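Local coordinates for predicted acetamidase/formamidase (Thermoanaerobacter tengcongensis, PDB 3TKK) that probably hydrolyses carbon-nitrogen bonds in small linear amides such as acetamide and formamide, and binds zinc and calcium, at the interface of chains A and B. Coordinates in Å, arbitrary orientation; residue numbers count along the deposited sequence, not the author numbering. Chains: chain A/B, Predicted acetamidase/formamidase.

Contact 1: the interface of chains A and B. Residues chain A 266, 293, 296-297; chain B 122-123, 125-126.
A:Leu266 and B:Phe122 each hold CG anti to the backbone N, with chi1 178° and 177°. These torsions carry the two side chains into each other at about a right angle. The A:Leu266 branch CD1 sits over the centre of the B:Phe122 ring, 3.9 Å above its plane. CB of A:Leu266 meets the ring end at CZ, 3.5 Å away. The site is a largely apolar patch of the A/B interface with polar groups at its margin. Helix 260-270 and the end of helix 291-296 in chain A face a chain B loop, residues 122 to 126, that joins strands 119-121 and 127-129. B:Leu126 sends its two branches to different partners. Its CD1 packs on A:Leu266 CD1 at 3.6 Å. Its CD2 turns toward A:Ser296, lying 3.9 Å from the hydroxyl OG. A:Tyr297 crosses B:Leu126 at about a right angle and points its phenol end at the loop. Its ring plane is 62° from the side-chain amide of B:Asn123, which comes from the opposite direction. With an alanine in place of A:Tyr297, B:Leu126 would probably lose the ring it packs across and have a gap beside it, and B:Asn123 would lose its phenol neighbour. B:Lys125 bends its chain at chi3 and chi4 and runs past the end of the helix. Its CE comes 3.4 Å from the backbone O of A:Ser296, and its amine NZ lies 4.1 Å from A:Tyr297 CE2.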
loop_
_atom_site.group_PDB
_atom_site.type_symbol
_atom_site.label_atom_id
_atom_site.label_comp_id
_atom_site.label_asym_id
_atom_site.label_seq_id
_atom_site.Cartn_x
_atom_site.Cartn_y
_atom_site.Cartn_z
ATOM N N LEU A 266 16.316 5.986 6.257
ATOM C CA LEU A 266 16.331 5.629 4.821
ATOM C C LEU A 266 14.988 4.946 4.402
ATOM O O LEU A 266 14.370 5.329 3.376
ATOM C CB LEU A 266 17.463 4.624 4.510
ATOM C CG LEU A 266 17.530 4.146 3.021
ATOM C CD1 LEU A 266 17.793 5.262 2.129
ATOM C CD2 LEU A 266 18.631 3.082 2.773
ATOM N N ILE A 293 18.742 1.335 -4.849
ATOM C CA ILE A 293 19.194 1.491 -3.461
ATOM C C ILE A 293 19.852 0.215 -2.934
ATOM O O ILE A 293 20.994 0.236 -2.471
ATOM C CB ILE A 293 18.013 1.826 -2.515
ATOM C CG1 ILE A 293 17.162 2.982 -3.039
ATOM C CG2 ILE A 293 18.518 2.175 -1.153
ATOM C CD1 ILE A 293 17.369 4.214 -2.328
ATOM N N SER A 296 23.135 -0.069 -4.684
ATOM C CA SER A 296 24.252 0.742 -4.219
ATOM C C SER A 296 24.972 0.067 -3.079
ATOM O O SER A 296 26.199 0.145 -3.018
ATOM C CB SER A 296 23.795 2.095 -3.770
ATOM O OG SER A 296 23.340 2.822 -4.888
ATOM N N TYR A 297 24.239 -0.596 -2.172
ATOM C CA TYR A 297 24.911 -1.180 -1.003
ATOM C C TYR A 297 25.269 -2.578 -1.268
ATOM O O TYR A 297 25.438 -3.368 -0.324
ATOM C CB TYR A 297 24.109 -1.104 0.280
ATOM C CG TYR A 297 23.764 0.276 0.770
ATOM C CD1 TYR A 297 22.660 0.897 0.265
ATOM C CD2 TYR A 297 24.499 0.941 1.764
ATOM C CE1 TYR A 297 22.235 2.090 0.686
ATOM C CE2 TYR A 297 24.075 2.240 2.210
ATOM C CZ TYR A 297 22.928 2.788 1.631
ATOM O OH TYR A 297 22.313 4.007 1.942
ATOM N N PHE B 122 21.214 11.989 0.981
ATOM C CA PHE B 122 21.015 11.173 2.180
ATOM C C PHE B 122 22.327 10.779 2.828
ATOM O O PHE B 122 22.490 10.858 4.058
ATOM C CB PHE B 122 20.293 9.896 1.797
ATOM C CG PHE B 122 20.108 8.978 2.914
ATOM C CD1 PHE B 122 19.091 9.226 3.826
ATOM C CD2 PHE B 122 20.955 7.880 3.088
ATOM C CE1 PHE B 122 18.884 8.344 4.872
ATOM C CE2 PHE B 122 20.758 7.000 4.157
ATOM C CZ PHE B 122 19.694 7.254 5.048
ATOM N N ASN B 123 23.218 10.312 1.969
ATOM C CA ASN B 123 24.606 10.149 2.260
ATOM C C ASN B 123 25.441 10.324 0.984
ATOM O O ASN B 123 24.927 10.699 -0.077
ATOM C CB ASN B 123 24.822 8.777 2.857
ATOM C CG ASN B 123 24.470 7.703 1.892
ATOM O OD1 ASN B 123 24.192 6.585 2.293
ATOM N ND2 ASN B 123 24.469 8.040 0.585
ATOM N N LYS B 125 26.417 8.216 -0.995
ATOM C CA LYS B 125 26.070 7.283 -2.092
ATOM C C LYS B 125 24.668 7.462 -2.665
ATOM O O LYS B 125 24.441 7.060 -3.815
ATOM C CB LYS B 125 26.347 5.774 -1.766
ATOM C CG LYS B 125 27.693 5.219 -2.392
ATOM C CD LYS B 125 27.703 3.689 -2.751
ATOM C CE LYS B 125 27.699 2.763 -1.500
ATOM N NZ LYS B 125 27.116 3.491 -0.272
ATOM N N LEU B 126 23.721 8.020 -1.890
ATOM C CA LEU B 126 22.386 8.224 -2.421
ATOM C C LEU B 126 22.002 9.707 -2.508
ATOM O O LEU B 126 21.974 10.407 -1.500
ATOM C CB LEU B 126 21.336 7.524 -1.560
ATOM C CG LEU B 126 21.645 6.140 -1.086
ATOM C CD1 LEU B 126 20.740 5.804 0.052
ATOM C CD2 LEU B 126 21.550 5.136 -2.252
#

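Contact 2: the interface of chains A and B. Residues chain A 94, 104-106, 109; chain B 260-261, 264.
The A:Tyr109 ring takes the aliphatic part of B:Glu261 on one face. CB of the glutamate lies 3.7 Å from the ring centroid, offset toward the rim, as a CH-pi contact. The next carbon, CG, stays near the same rim, 3.5 Å from A:Tyr109 CD1. The two side chains cross at a slant, and the carboxylate plane is turned 38° from the ring. The B:Glu261 chain is bent at chi2 (75°). This bend takes the carboxylate beyond the ring and toward the backbone of A:Glu106. There the oxygen OE2 is held through two waters. Water 1 accepts from the backbone N of A:Glu106 at 2.8 Å, with 158° at the hydrogen. It also lies 2.8 Å from B:Glu261 OE2. Water 2 lies 2.6 Å from B:Glu261 OE2. It reaches the backbone O of A:Glu106 at 2.9 Å. One carboxylate oxygen thus reads both backbone polar groups of a single residue, and the side chain of A:Glu106 takes no part in this bridge. A:Met105 lies alongside the carboxylate. Its side chain runs antiparallel to those of B:Glu261 and B:Thr260, side by side with each. Its CG meets the methyl CG2 of B:Thr260 at 3.6 Å, and A:Leu104 CB touches the same methyl. The methionine chain bends at chi3, and its end methyl CE lies 3.8 Å from B:Ala264 CB. A:Thr94 adds its methyl CG2 beside B:Glu261 CG and its hydroxyl OG1 beside B:Ala264 CB. The site is a helix packed on the ends of two strands and the segment joining them. It seats the first turns of helix 260-270 of chain B on strands 89-95 and 108-116 of chain A and the connecting segment, which includes the 3-10 helix 102-104, and so probably helps to hold the dimer of the deposited assembly together.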
loop_
_atom_site.group_PDB
_atom_site.type_symbol
_atom_site.label_atom_id
_atom_site.label_comp_id
_atom_site.label_asym_id
_atom_site.label_seq_id
_atom_site.Cartn_x
_atom_site.Cartn_y
_atom_site.Cartn_z
ATOM N N THR A 94 -18.013 -12.920 -4.683
ATOM C CA THR A 94 -18.029 -12.182 -3.411
ATOM C C THR A 94 -19.282 -12.565 -2.667
ATOM O O THR A 94 -19.918 -13.481 -3.054
ATOM C CB THR A 94 -18.084 -10.658 -3.646
ATOM O OG1 THR A 94 -17.862 -9.959 -2.405
ATOM C CG2 THR A 94 -19.431 -10.192 -4.295
ATOM N N LEU A 104 -22.081 -5.876 3.732
ATOM C CA LEU A 104 -23.167 -5.194 3.015
ATOM C C LEU A 104 -24.044 -6.116 2.150
ATOM O O LEU A 104 -24.918 -5.654 1.487
ATOM C CB LEU A 104 -22.552 -4.140 2.084
ATOM C CG LEU A 104 -21.609 -3.035 2.662
ATOM C CD1 LEU A 104 -21.190 -1.953 1.505
ATOM C CD2 LEU A 104 -22.262 -2.302 3.759
ATOM N N MET A 105 -23.697 -7.389 2.038
ATOM C CA MET A 105 -24.252 -8.255 1.010
ATOM C C MET A 105 -24.986 -9.422 1.663
ATOM O O MET A 105 -24.691 -9.725 2.780
ATOM C CB MET A 105 -23.102 -8.800 0.153
ATOM C CG MET A 105 -22.641 -7.713 -0.913
ATOM S SD MET A 105 -21.275 -8.297 -1.845
ATOM C CE MET A 105 -19.877 -8.101 -0.699
ATOM N N GLU A 106 -25.892 -10.062 0.921
ATOM C CA GLU A 106 -26.691 -11.212 1.395
ATOM C C GLU A 106 -26.440 -12.366 0.416
ATOM O O GLU A 106 -26.223 -12.127 -0.784
ATOM C CB GLU A 106 -28.136 -10.830 1.354
ATOM C CG GLU A 106 -28.499 -9.783 2.393
ATOM C CD GLU A 106 -28.242 -10.299 3.801
ATOM O OE1 GLU A 106 -28.080 -11.527 4.001
ATOM O OE2 GLU A 106 -28.217 -9.457 4.720
ATOM N N TYR A 109 -22.190 -14.681 -4.338
ATOM C CA TYR A 109 -22.249 -14.162 -5.684
ATOM C C TYR A 109 -21.119 -14.759 -6.422
ATOM O O TYR A 109 -20.071 -14.929 -5.824
ATOM C CB TYR A 109 -21.974 -12.661 -5.657
ATOM C CG TYR A 109 -21.857 -11.975 -7.020
ATOM C CD1 TYR A 109 -22.978 -11.538 -7.703
ATOM C CD2 TYR A 109 -20.611 -11.744 -7.603
ATOM C CE1 TYR A 109 -22.888 -10.873 -8.969
ATOM C CE2 TYR A 109 -20.507 -11.057 -8.864
ATOM C CZ TYR A 109 -21.656 -10.613 -9.493
ATOM O OH TYR A 109 -21.525 -9.935 -10.682
ATOM N N THR B 260 -24.179 -3.824 -5.282
ATOM C CA THR B 260 -23.149 -3.923 -4.256
ATOM C C THR B 260 -22.103 -4.952 -4.707
ATOM O O THR B 260 -20.877 -4.761 -4.455
ATOM C CB THR B 260 -23.838 -4.425 -2.903
ATOM O OG1 THR B 260 -25.022 -3.608 -2.691
ATOM C CG2 THR B 260 -22.864 -4.241 -1.774
ATOM N N GLU B 261 -22.590 -6.065 -5.280
ATOM C CA GLU B 261 -21.734 -7.163 -5.706
ATOM C C GLU B 261 -20.818 -6.638 -6.822
ATOM O O GLU B 261 -19.639 -6.984 -6.895
ATOM C CB GLU B 261 -22.564 -8.353 -6.233
ATOM C CG GLU B 261 -23.271 -9.202 -5.091
ATOM C CD GLU B 261 -24.466 -8.443 -4.562
ATOM O OE1 GLU B 261 -24.962 -7.381 -5.154
ATOM O OE2 GLU B 261 -24.834 -8.809 -3.468
ATOM N N ALA B 264 -18.171 -4.571 -5.025
ATOM C CA ALA B 264 -17.187 -5.320 -4.290
ATOM C C ALA B 264 -16.212 -5.986 -5.264
ATOM O O ALA B 264 -14.954 -5.886 -5.085
ATOM C CB ALA B 264 -17.905 -6.399 -3.426
HETATM O O HOH W 1 -26.600 -8.666 -1.347
HETATM O O HOH W 2 -24.382 -11.347 -2.868
#

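For the copies given, the C-alpha centres of contact 1 and contact 2 are about 47 Å apart, near opposite ends of the interface. Both use helix 260-270, but from different chains: chain A in contact 1 and chain B in contact 2. The interface is two-fold symmetric, so each contact has a twin with the chains exchanged. Each helix therefore serves both contacts, within about two turns. Its start meets the partner's strand ends and connecting segment, and a later turn meets the partner's loop 122 to 126. The arrangement is compatible with a dimer, though the structure alone does not show that it is the biological one.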